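Local atomic coordinates of L-methionine gamma-lyase (Fusobacterium nucleatum subsp. nucleatum, PDB entry 6LXU), a protein that belongs to the Cys/Met metabolism family of PLP-dependent enzymes, four-chain in its assembly, and carries pyridoxal phosphate covalently attached to the polypeptide. Residues A76-E81 with V186-A191; I175-P180 with G202-V207; R48-A51 with Y57-T60; V69-I74 with Q234-G239. All coordinates share one frame; numbering follows the deposited sequence.

Contact 1 (A76-E81 with V186-A191)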
loop_
_atom_site.group_PDB
_atom_site.type_symbol
_atom_site.label_atom_id
_atom_site.label_comp_id
_atom_site.label_asym_id
_atom_site.label_seq_id
_atom_site.Cartn_x
_atom_site.Cartn_y
_atom_site.Cartn_z
ATOM N N ALA A 76 -5.478 7.098 24.049
ATOM C CA ALA A 76 -6.739 6.705 24.680
ATOM C C ALA A 76 -6.631 5.359 25.378
ATOM O O ALA A 76 -7.168 5.175 26.488
ATOM C CB ALA A 76 -7.862 6.687 23.654
ATOM N N LEU A 77 -5.944 4.402 24.754
ATOM C CA LEU A 77 -5.789 3.074 25.340
ATOM C C LEU A 77 -4.955 3.066 26.610
ATOM O O LEU A 77 -5.278 2.330 27.546
ATOM C CB LEU A 77 -5.200 2.099 24.319
ATOM C CG LEU A 77 -6.138 1.755 23.155
ATOM C CD1 LEU A 77 -5.364 1.080 22.036
ATOM C CD2 LEU A 77 -7.308 0.880 23.586
ATOM N N GLU A 78 -3.899 3.869 26.648
ATOM C CA GLU A 78 -3.051 3.997 27.837
ATOM C C GLU A 78 -3.592 4.997 28.865
ATOM O O GLU A 78 -3.043 5.142 29.953
ATOM C CB GLU A 78 -1.628 4.403 27.440
ATOM C CG GLU A 78 -0.834 3.313 26.740
ATOM C CD GLU A 78 -0.352 2.183 27.638
ATOM O OE1 GLU A 78 -0.596 2.195 28.874
ATOM O OE2 GLU A 78 0.267 1.229 27.093
ATOM N N GLU A 79 -4.647 5.719 28.484
ATOM C CA GLU A 79 -5.248 6.778 29.307
ATOM C C GLU A 79 -4.241 7.877 29.637
ATOM O O GLU A 79 -4.161 8.364 30.771
ATOM C CB GLU A 79 -5.939 6.193 30.544
ATOM C CG GLU A 79 -7.050 5.220 30.171
ATOM C CD GLU A 79 -7.770 4.641 31.369
ATOM O OE1 GLU A 79 -8.057 5.388 32.326
ATOM O OE2 GLU A 79 -8.052 3.434 31.344
ATOM N N GLY A 80 -3.468 8.265 28.625
ATOM C CA GLY A 80 -2.585 9.409 28.696
ATOM C C GLY A 80 -3.040 10.558 27.829
ATOM O O GLY A 80 -3.973 10.437 27.034
ATOM N N GLU A 81 -2.350 11.683 27.954
ATOM C CA GLU A 81 -2.778 12.892 27.261
ATOM C C GLU A 81 -2.487 12.892 25.770
ATOM O O GLU A 81 -3.267 13.426 24.994
ATOM C CB GLU A 81 -2.120 14.120 27.864
ATOM C CG GLU A 81 -2.504 14.375 29.316
ATOM C CD GLU A 81 -1.916 15.649 29.900
ATOM O OE1 GLU A 81 -1.191 16.385 29.206
ATOM O OE2 GLU A 81 -2.197 15.934 31.093
ATOM N N VAL A 186 8.516 3.484 30.981
ATOM C CA VAL A 186 8.239 2.049 30.959
ATOM C C VAL A 186 7.994 1.568 29.537
ATOM O O VAL A 186 7.163 2.125 28.824
ATOM C CB VAL A 186 7.023 1.694 31.835
ATOM C CG1 VAL A 186 6.628 0.232 31.690
ATOM C CG2 VAL A 186 7.345 2.013 33.276
ATOM N N ASP A 187 8.688 0.500 29.182
ATOM C CA ASP A 187 8.429 -0.240 27.942
ATOM C C ASP A 187 7.326 -1.248 28.231
ATOM O O ASP A 187 7.554 -2.258 28.885
ATOM C CB ASP A 187 9.730 -0.890 27.473
ATOM C CG ASP A 187 9.589 -1.669 26.180
ATOM O OD1 ASP A 187 8.443 -1.997 25.800
ATOM O OD2 ASP A 187 10.643 -1.975 25.565
ATOM N N ASN A 188 6.119 -0.924 27.751
ATOM C CA ASN A 188 4.902 -1.696 28.005
ATOM C C ASN A 188 4.541 -2.630 26.845
ATOM O O ASN A 188 3.390 -3.044 26.714
ATOM C CB ASN A 188 3.742 -0.727 28.298
ATOM C CG ASN A 188 2.568 -1.373 29.022
ATOM O OD1 ASN A 188 2.765 -2.237 29.878
ATOM N ND2 ASN A 188 1.345 -0.940 28.689
ATOM N N THR A 189 5.535 -2.980 26.025
ATOM C CA THR A 189 5.313 -3.797 24.827
ATOM C C THR A 189 4.643 -5.138 25.127
ATOM O O THR A 189 3.635 -5.481 24.522
ATOM C CB THR A 189 6.639 -4.040 24.086
ATOM O OG1 THR A 189 7.171 -2.789 23.631
ATOM C CG2 THR A 189 6.455 -4.937 22.883
ATOM N N PHE A 190 5.236 -5.917 26.034
ATOM C CA PHE A 190 4.751 -7.278 26.280
ATOM C C PHE A 190 3.353 -7.299 26.868
ATOM O O PHE A 190 2.521 -8.125 26.506
ATOM C CB PHE A 190 5.671 -8.021 27.258
ATOM C CG PHE A 190 6.901 -8.651 26.652
ATOM C CD1 PHE A 190 7.457 -8.241 25.432
ATOM C CD2 PHE A 190 7.504 -9.700 27.326
ATOM C CE1 PHE A 190 8.602 -8.849 24.923
ATOM C CE2 PHE A 190 8.650 -10.312 26.826
ATOM C CZ PHE A 190 9.189 -9.888 25.620
ATOM N N ALA A 191 3.109 -6.412 27.836
ATOM C CA ALA A 191 1.840 -6.422 28.550
ATOM C C ALA A 191 0.719 -5.815 27.725
ATOM O O ALA A 191 -0.402 -6.329 27.721
ATOM C CB ALA A 191 1.968 -5.693 29.874
#
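Glu78 and Asn188 reach for each other from opposite directions and meet in one side-chain hydrogen bond, ND2 of Asn188 donating an N-H to OE2 of Glu78 over 2.9 Å. The acceptor offers its syn lone pair, on the side of OE1, and lies almost in the plane of the amide, although carboxylate and amide planes are turned 60° apart. Glu78 gets there with a chain bent at chi2 (-74°), which turns the carboxylate off the last turn of its helix. A glutamate and an asparagine suit this buried spot because each has two polar atoms to share: OE2 is also hydrogen-bonded to NE2 of His208, and OD1 of Asn188 is hydrogen-bonded to NE2 of Gln196.

A second group of bonds shapes the end of the strand. Asp187 OD1 accepts from the backbone N of Thr189 at 3.1 Å, an Asx turn, and from Thr189 OG1 at 2.6 Å, so two donors fix the rotation of the carboxylate whose OD2 lies close to N1 of the modified residue LLP at position 212.

On the other segment the backbone closes a Schellman motif, with Glu79 at positive phi as its C-prime residue. The contact thus sets the C-terminal end of helix 65-78 against the residue just beyond strand 183-187, beside Val206 of the adjoining strand 205-209.

Contact 2 (I175-P180 with G202-V207)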
loop_
_atom_site.group_PDB
_atom_site.type_symbol
_atom_site.label_atom_id
_atom_site.label_comp_id
_atom_site.label_asym_id
_atom_site.label_seq_id
_atom_site.Cartn_x
_atom_site.Cartn_y
_atom_site.Cartn_z
ATOM N N ILE A 175 9.801 5.512 44.309
ATOM C CA ILE A 175 11.232 5.665 44.616
ATOM C C ILE A 175 11.871 6.681 43.683
ATOM O O ILE A 175 12.583 7.590 44.114
ATOM C CB ILE A 175 11.967 4.318 44.540
ATOM C CG1 ILE A 175 11.467 3.412 45.668
ATOM C CG2 ILE A 175 13.486 4.489 44.620
ATOM C CD1 ILE A 175 11.801 1.962 45.493
ATOM N N ALA A 176 11.630 6.533 42.379
ATOM C CA ALA A 176 12.186 7.472 41.397
ATOM C C ALA A 176 11.784 8.916 41.679
ATOM O O ALA A 176 12.606 9.833 41.580
ATOM C CB ALA A 176 11.740 7.070 40.000
ATOM N N HIS A 177 10.517 9.100 42.036
ATOM C CA HIS A 177 9.958 10.423 42.209
ATOM C C HIS A 177 10.347 11.118 43.518
ATOM O O HIS A 177 9.989 12.276 43.707
ATOM C CB HIS A 177 8.448 10.384 42.028
ATOM C CG HIS A 177 8.037 10.176 40.598
ATOM N ND1 HIS A 177 6.900 9.484 40.243
ATOM C CD2 HIS A 177 8.631 10.555 39.437
ATOM C CE1 HIS A 177 6.803 9.466 38.923
ATOM N NE2 HIS A 177 7.834 10.104 38.411
ATOM N N THR A 178 11.141 10.455 44.348
ATOM C CA THR A 178 11.789 11.156 45.467
ATOM C C THR A 178 12.765 12.213 44.950
ATOM O O THR A 178 13.089 13.155 45.680
ATOM C CB THR A 178 12.529 10.209 46.428
ATOM O OG1 THR A 178 13.570 9.509 45.745
ATOM C CG2 THR A 178 11.577 9.214 47.075
ATOM N N ASN A 179 13.252 12.067 43.712
ATOM C CA ASN A 179 13.999 13.124 43.046
ATOM C C ASN A 179 13.027 13.859 42.117
ATOM O O ASN A 179 12.502 13.248 41.182
ATOM C CB ASN A 179 15.163 12.494 42.279
ATOM C CG ASN A 179 16.032 13.518 41.571
ATOM O OD1 ASN A 179 15.565 14.574 41.157
ATOM N ND2 ASN A 179 17.304 13.192 41.432
ATOM N N PRO A 180 12.780 15.168 42.348
ATOM C CA PRO A 180 11.778 15.891 41.551
ATOM C C PRO A 180 12.090 16.050 40.049
ATOM O O PRO A 180 11.202 16.431 39.291
ATOM C CB PRO A 180 11.727 17.278 42.218
ATOM C CG PRO A 180 13.051 17.431 42.845
ATOM C CD PRO A 180 13.430 16.063 43.329
ATOM N N GLY A 202 1.568 5.966 38.123
ATOM C CA GLY A 202 2.500 7.064 38.395
ATOM C C GLY A 202 3.680 7.169 37.447
ATOM O O GLY A 202 4.530 8.021 37.639
ATOM N N VAL A 203 3.741 6.326 36.413
ATOM C CA VAL A 203 4.821 6.399 35.418
ATOM C C VAL A 203 4.640 7.666 34.581
ATOM O O VAL A 203 3.529 8.104 34.347
ATOM C CB VAL A 203 4.787 5.117 34.564
ATOM C CG1 VAL A 203 5.670 5.198 33.325
ATOM C CG2 VAL A 203 5.150 3.926 35.437
ATOM N N ASP A 204 5.746 8.272 34.137
ATOM C CA ASP A 204 5.664 9.491 33.342
ATOM C C ASP A 204 5.485 9.252 31.836
ATOM O O ASP A 204 4.763 9.993 31.199
ATOM C CB ASP A 204 6.910 10.332 33.553
ATOM C CG ASP A 204 7.056 10.773 34.988
ATOM O OD1 ASP A 204 6.286 11.662 35.407
ATOM O OD2 ASP A 204 7.907 10.218 35.692
ATOM N N ILE A 205 6.196 8.253 31.288
ATOM C CA ILE A 205 6.199 8.015 29.833
ATOM C C ILE A 205 6.085 6.520 29.598
ATOM O O ILE A 205 6.806 5.743 30.211
ATOM C CB ILE A 205 7.507 8.525 29.176
ATOM C CG1 ILE A 205 7.760 10.008 29.496
ATOM C CG2 ILE A 205 7.476 8.268 27.667
ATOM C CD1 ILE A 205 9.139 10.497 29.094
ATOM N N VAL A 206 5.193 6.132 28.681
ATOM C CA VAL A 206 5.079 4.758 28.224
ATOM C C VAL A 206 5.590 4.683 26.795
ATOM O O VAL A 206 5.248 5.530 25.965
ATOM C CB VAL A 206 3.623 4.257 28.286
ATOM C CG1 VAL A 206 3.434 2.954 27.511
ATOM C CG2 VAL A 206 3.212 4.079 29.735
ATOM N N VAL A 207 6.391 3.657 26.516
ATOM C CA VAL A 207 6.866 3.380 25.161
ATOM C C VAL A 207 6.445 1.962 24.766
ATOM O O VAL A 207 6.321 1.051 25.598
ATOM C CB VAL A 207 8.386 3.593 25.007
ATOM C CG1 VAL A 207 8.766 5.015 25.357
ATOM C CG2 VAL A 207 9.179 2.585 25.806
#
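His177 and Asp204 form a His-carboxylate hydrogen bond in the partly buried zone where the end of helix 169-176 comes up against the residues leading into strand 205-209 of the seven-stranded sheet of the PLP-dependent fold. The two side chains come from opposite directions, and their flat groups stand nearly perpendicular, 76° apart. NE2 of His177 is the donor, 2.7 Å from OD2 of Asp204, and the bond is fairly straight, with 164° at the hydrogen. OD2 lies exactly in the plane of the imidazole, whereas seen from the acceptor the donor is on the syn side and somewhat out of the carboxylate plane. With CG beside the backbone N (chi1 -72°), the histidine ring extends from the turn toward the aspartate. The carboxylate is well employed: Val184 N also donates to OD2 and Arg228 forms a salt bridge with OD1, an environment that would probably favour its ionised form. Histidine suits the position because a flat ring can present two neighbouring edge atoms to two oxygens. His177 lies within a type I turn from Ala176 to Asn179, and Gly202 has a positive phi, a conformation that glycine takes up without strain. Beside NE2 on the same ring edge, CE1 of His177 comes within 3.0 Å of the carbonyl O of Gly202.

Contact 3 (R48-A51 with Y57-T60)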
loop_
_atom_site.group_PDB
_atom_site.type_symbol
_atom_site.label_atom_id
_atom_site.label_comp_id
_atom_site.label_asym_id
_atom_site.label_seq_id
_atom_site.Cartn_x
_atom_site.Cartn_y
_atom_site.Cartn_z
ATOM N N ARG A 48 0.699 31.258 9.754
ATOM C CA ARG A 48 -0.071 30.944 10.961
ATOM C C ARG A 48 0.232 29.536 11.461
ATOM O O ARG A 48 0.343 29.311 12.661
ATOM C CB ARG A 48 -1.568 31.117 10.737
ATOM C CG ARG A 48 -1.994 32.575 10.658
ATOM C CD ARG A 48 -3.503 32.725 10.722
ATOM N NE ARG A 48 -4.166 32.175 9.541
ATOM C CZ ARG A 48 -4.400 32.829 8.396
ATOM N NH1 ARG A 48 -4.026 34.099 8.251
ATOM N NH2 ARG A 48 -5.009 32.213 7.396
ATOM N N ARG A 49 0.413 28.582 10.550
ATOM C CA ARG A 49 0.748 27.220 10.990
ATOM C C ARG A 49 2.126 27.144 11.597
ATOM O O ARG A 49 2.298 26.508 12.627
ATOM C CB ARG A 49 0.599 26.222 9.863
ATOM C CG ARG A 49 -0.849 26.088 9.491
ATOM C CD ARG A 49 -1.135 24.756 8.891
ATOM N NE ARG A 49 -2.536 24.705 8.501
ATOM C CZ ARG A 49 -2.999 24.150 7.393
ATOM N NH1 ARG A 49 -2.172 23.547 6.545
ATOM N NH2 ARG A 49 -4.303 24.185 7.130
ATOM N N PHE A 50 3.101 27.822 10.994
ATOM C CA PHE A 50 4.449 27.857 11.557
ATOM C C PHE A 50 4.526 28.604 12.893
ATOM O O PHE A 50 5.382 28.300 13.721
ATOM C CB PHE A 50 5.454 28.443 10.561
ATOM C CG PHE A 50 5.980 27.423 9.599
ATOM C CD1 PHE A 50 6.999 26.573 9.994
ATOM C CD2 PHE A 50 5.439 27.280 8.325
ATOM C CE1 PHE A 50 7.496 25.609 9.135
ATOM C CE2 PHE A 50 5.936 26.304 7.457
ATOM C CZ PHE A 50 6.956 25.469 7.873
ATOM N N ALA A 51 3.630 29.570 13.087
ATOM C CA ALA A 51 3.557 30.328 14.343
ATOM C C ALA A 51 2.636 29.679 15.386
ATOM O O ALA A 51 2.394 30.281 16.440
ATOM C CB ALA A 51 3.099 31.749 14.046
ATOM N N TYR A 57 -1.734 20.942 9.156
ATOM C CA TYR A 57 -0.497 20.212 8.891
ATOM C C TYR A 57 0.473 20.998 8.034
ATOM O O TYR A 57 0.124 21.975 7.366
ATOM C CB TYR A 57 -0.844 18.840 8.281
ATOM C CG TYR A 57 -1.562 17.966 9.289
ATOM C CD1 TYR A 57 -0.841 17.154 10.136
ATOM C CD2 TYR A 57 -2.948 18.001 9.438
ATOM C CE1 TYR A 57 -1.464 16.372 11.093
ATOM C CE2 TYR A 57 -3.582 17.227 10.401
ATOM C CZ TYR A 57 -2.835 16.423 11.236
ATOM O OH TYR A 57 -3.449 15.658 12.200
ATOM N N ILE A 58 1.727 20.565 8.094
ATOM C CA ILE A 58 2.849 21.192 7.389
ATOM C C ILE A 58 3.667 20.163 6.604
ATOM O O ILE A 58 3.937 20.359 5.428
ATOM C CB ILE A 58 3.751 21.968 8.369
ATOM C CG1 ILE A 58 2.981 23.138 9.019
ATOM C CG2 ILE A 58 5.011 22.466 7.663
ATOM C CD1 ILE A 58 3.754 23.819 10.127
ATOM N N TYR A 59 4.084 19.089 7.269
ATOM C CA TYR A 59 5.058 18.164 6.680
ATOM C C TYR A 59 5.052 16.905 7.519
ATOM O O TYR A 59 5.025 16.979 8.740
ATOM C CB TYR A 59 6.434 18.805 6.707
ATOM C CG TYR A 59 7.549 18.054 6.039
ATOM C CD1 TYR A 59 7.646 18.021 4.669
ATOM C CD2 TYR A 59 8.554 17.446 6.781
ATOM C CE1 TYR A 59 8.709 17.399 4.039
ATOM C CE2 TYR A 59 9.627 16.815 6.173
ATOM C CZ TYR A 59 9.706 16.814 4.798
ATOM O OH TYR A 59 10.783 16.257 4.148
ATOM N N THR A 60 5.081 15.743 6.873
ATOM C CA THR A 60 4.819 14.489 7.577
ATOM C C THR A 60 5.804 14.170 8.695
ATOM O O THR A 60 5.407 13.553 9.674
ATOM C CB THR A 60 4.665 13.352 6.559
ATOM O OG1 THR A 60 3.415 13.586 5.909
ATOM C CG2 THR A 60 4.665 11.954 7.180
#
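The Phe50 ring receives the CD1 methyl of Ile58 squarely over one face, 4.0 Å from CD1 to the ring centroid and directly on the ring normal, a textbook CH-pi contact. The other branch of the isoleucine serves the rim: its CG2 lies 3.6 Å from CZ of Phe50. A beta-branched residue suits the place because its two arms reach the centre and the margin of one ring together. The second flat group, the guanidinium of Arg49, has the backbone N of Tyr57 over one face, 3.5 Å above the plane and shifted toward its rim.

Polar bonding complements this packing. NH1 of Arg49 donates to the carbonyl O of Tyr57 at 2.9 Å, on a lone pair in the carbonyl plane, but the oxygen is tilted 31° from the guanidinium plane and the bond is bent. The extended run from CG to NE (chi3 -178°) gives the arginine the length to reach the loop that follows its helix, while its NE bonds to Ala55 O. At the base of the arginine side chain, CB of Arg49 lies 4.0 Å from Ile58 CD1.

The side chain of Tyr57 sets off away from the helix, and its OH is bonded to OG1 of Thr68. Next in line, Tyr59 hydrogen-bonds through OH to the LLP side chain of the second subunit, and Phe50 packs on Met355 of that subunit: the arrangement borders the active site, which in this family is typically formed at the interface of two subunits.

Contact 4 (V69-I74 with Q234-G239)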
loop_
_atom_site.group_PDB
_atom_site.type_symbol
_atom_site.label_atom_id
_atom_site.label_comp_id
_atom_site.label_asym_id
_atom_site.label_seq_id
_atom_site.Cartn_x
_atom_site.Cartn_y
_atom_site.Cartn_z
ATOM N N VAL A 69 -4.377 9.952 14.066
ATOM C CA VAL A 69 -5.402 9.017 14.538
ATOM C C VAL A 69 -4.787 7.906 15.361
ATOM O O VAL A 69 -5.275 7.583 16.439
ATOM C CB VAL A 69 -6.234 8.475 13.378
ATOM C CG1 VAL A 69 -7.135 7.330 13.822
ATOM C CG2 VAL A 69 -7.064 9.597 12.790
ATOM N N LEU A 70 -3.687 7.339 14.859
ATOM C CA LEU A 70 -2.988 6.302 15.593
ATOM C C LEU A 70 -2.498 6.793 16.952
ATOM O O LEU A 70 -2.626 6.111 17.968
ATOM C CB LEU A 70 -1.821 5.781 14.754
ATOM C CG LEU A 70 -0.886 4.785 15.432
ATOM C CD1 LEU A 70 -1.638 3.553 15.898
ATOM C CD2 LEU A 70 0.232 4.397 14.476
ATOM N N GLU A 71 -1.894 7.975 16.939
ATOM C CA GLU A 71 -1.387 8.585 18.162
ATOM C C GLU A 71 -2.490 8.792 19.195
ATOM O O GLU A 71 -2.322 8.486 20.380
ATOM C CB GLU A 71 -0.712 9.904 17.825
ATOM C CG GLU A 71 0.605 9.684 17.085
ATOM C CD GLU A 71 1.236 10.926 16.507
ATOM O OE1 GLU A 71 0.558 11.963 16.358
ATOM O OE2 GLU A 71 2.443 10.848 16.159
ATOM N N ASN A 72 -3.614 9.323 18.740
ATOM C CA ASN A 72 -4.763 9.530 19.630
ATOM C C ASN A 72 -5.302 8.214 20.185
ATOM O O ASN A 72 -5.708 8.147 21.352
ATOM C CB ASN A 72 -5.891 10.256 18.888
ATOM C CG ASN A 72 -5.568 11.684 18.553
ATOM O OD1 ASN A 72 -4.689 12.280 19.128
ATOM N ND2 ASN A 72 -6.325 12.247 17.624
ATOM N N LYS A 73 -5.310 7.180 19.359
ATOM C CA LYS A 73 -5.803 5.861 19.774
ATOM C C LYS A 73 -4.944 5.266 20.863
ATOM O O LYS A 73 -5.460 4.781 21.870
ATOM C CB LYS A 73 -5.863 4.875 18.606
ATOM C CG LYS A 73 -7.068 5.051 17.722
ATOM C CD LYS A 73 -7.112 4.067 16.570
ATOM C CE LYS A 73 -8.284 4.384 15.663
ATOM N NZ LYS A 73 -9.591 4.157 16.333
ATOM N N ILE A 74 -3.620 5.256 20.680
ATOM C CA ILE A 74 -2.780 4.676 21.717
ATOM C C ILE A 74 -2.835 5.511 23.005
ATOM O O ILE A 74 -2.826 4.954 24.108
ATOM C CB ILE A 74 -1.343 4.396 21.228
ATOM C CG1 ILE A 74 -0.561 3.576 22.259
ATOM C CG2 ILE A 74 -0.585 5.673 20.912
ATOM C CD1 ILE A 74 -1.129 2.202 22.573
ATOM N N GLN A 234 7.801 18.020 23.258
ATOM C CA GLN A 234 9.270 18.001 23.201
ATOM C C GLN A 234 9.802 16.759 22.486
ATOM O O GLN A 234 10.713 16.849 21.660
ATOM C CB GLN A 234 9.880 18.084 24.599
ATOM C CG GLN A 234 9.565 19.381 25.339
ATOM C CD GLN A 234 10.053 20.600 24.597
ATOM O OE1 GLN A 234 11.198 20.642 24.136
ATOM N NE2 GLN A 234 9.180 21.598 24.454
ATOM N N ILE A 235 9.241 15.597 22.785
ATOM C CA ILE A 235 9.674 14.362 22.111
ATOM C C ILE A 235 9.413 14.466 20.597
ATOM O O ILE A 235 10.274 14.087 19.785
ATOM C CB ILE A 235 9.026 13.127 22.742
ATOM C CG1 ILE A 235 9.483 12.973 24.197
ATOM C CG2 ILE A 235 9.379 11.866 21.947
ATOM C CD1 ILE A 235 8.662 11.986 24.987
ATOM N N ARG A 236 8.272 15.021 20.207
ATOM C CA ARG A 236 7.945 15.211 18.798
ATOM C C ARG A 236 8.868 16.211 18.112
ATOM O O ARG A 236 9.411 15.931 17.038
ATOM C CB ARG A 236 6.500 15.688 18.636
ATOM C CG ARG A 236 6.073 15.936 17.198
ATOM C CD ARG A 236 4.700 16.586 17.124
ATOM N NE ARG A 236 3.677 15.709 17.667
ATOM C CZ ARG A 236 3.072 14.719 17.018
ATOM N NH1 ARG A 236 3.343 14.486 15.724
ATOM N NH2 ARG A 236 2.179 13.981 17.652
ATOM N N PHE A 237 8.993 17.400 18.692
ATOM C CA PHE A 237 9.667 18.502 18.021
ATOM C C PHE A 237 11.169 18.578 18.251
ATOM O O PHE A 237 11.825 19.406 17.616
ATOM C CB PHE A 237 8.984 19.834 18.374
ATOM C CG PHE A 237 7.562 19.944 17.862
ATOM C CD1 PHE A 237 7.248 19.715 16.522
ATOM C CD2 PHE A 237 6.526 20.276 18.720
ATOM C CE1 PHE A 237 5.941 19.834 16.053
ATOM C CE2 PHE A 237 5.226 20.407 18.251
ATOM C CZ PHE A 237 4.932 20.181 16.924
ATOM N N VAL A 238 11.707 17.730 19.122
ATOM C CA VAL A 238 13.150 17.628 19.331
ATOM C C VAL A 238 13.627 16.233 18.940
ATOM O O VAL A 238 14.341 16.066 17.926
ATOM C CB VAL A 238 13.557 17.996 20.775
ATOM C CG1 VAL A 238 15.063 17.853 20.955
ATOM C CG2 VAL A 238 13.103 19.416 21.118
ATOM N N GLY A 239 13.224 15.233 19.708
ATOM C CA GLY A 239 13.695 13.866 19.502
ATOM C C GLY A 239 13.389 13.331 18.120
ATOM O O GLY A 239 14.299 12.938 17.375
HETATM O O HOH W 1 3.269 12.251 13.951
#
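A salt bridge between helices, Glu71 of helix 65-78 to Arg236 of helix 229-244, makes up this contact. Both side chains are long, as they must be where the nearest CA atoms, those of these two residues, are 11.5 Å apart. OE1 of Glu71 accepts from NH2 of Arg236 at 2.9 Å in a nearly straight bond, 170° at the hydrogen. The oxygen sits at the edge of the guanidinium, in its plane, yet the donor approaches from above the carboxylate plane. The planes stand 75° apart, and the pair makes one direct charged bond, not a coplanar two-bond pairing; a water bridges the remaining ends, donating to Glu71 OE2 at 2.7 Å and accepting from Arg236 NH1 at 2.9 Å. In the fold, these helices flank the 82-86 edge of the seven-stranded sheet, and OE2 of Glu71 also takes a bond from Ala85 N in that strand. NH1 of Arg236 has another partner in Leu62 O, so the guanidinium is held at both NH1 and NH2, which limits its rotation. The arginine starts with CG anti to the backbone N and bends at chi3 (-64°), its CD passing 3.6 Å above the plane of the Phe237 ring, toward the ring's rim. Around residues 235-239 the helix widens into a pi-type turn.

Overall arrangement
Contacts 1 and 2 share the seven-stranded sheet and touch where strands 183-187 and 205-209 run side by side: Val186 O lies 2.9 Å from Val207 N, and Asn188 N 2.9 Å from Val207 O. Contact 1 approaches the chain's own cofactor, since OD2 of Asp187 lies close to N1 of LLP. Contact 4 uses the same helix as contact 1, 65-78, with centres about 13 Å apart, and ties it to helix 229-244. Contact 3 stands farther out, its centre about 28 Å from that of contact 1 and about 15 Å from contact 4; its loop leads into helix 65-78, while Tyr59 OH is hydrogen-bonded to the LLP side chain of the second subunit. Contact 2 lies about 32 Å from contact 3, centre to centre.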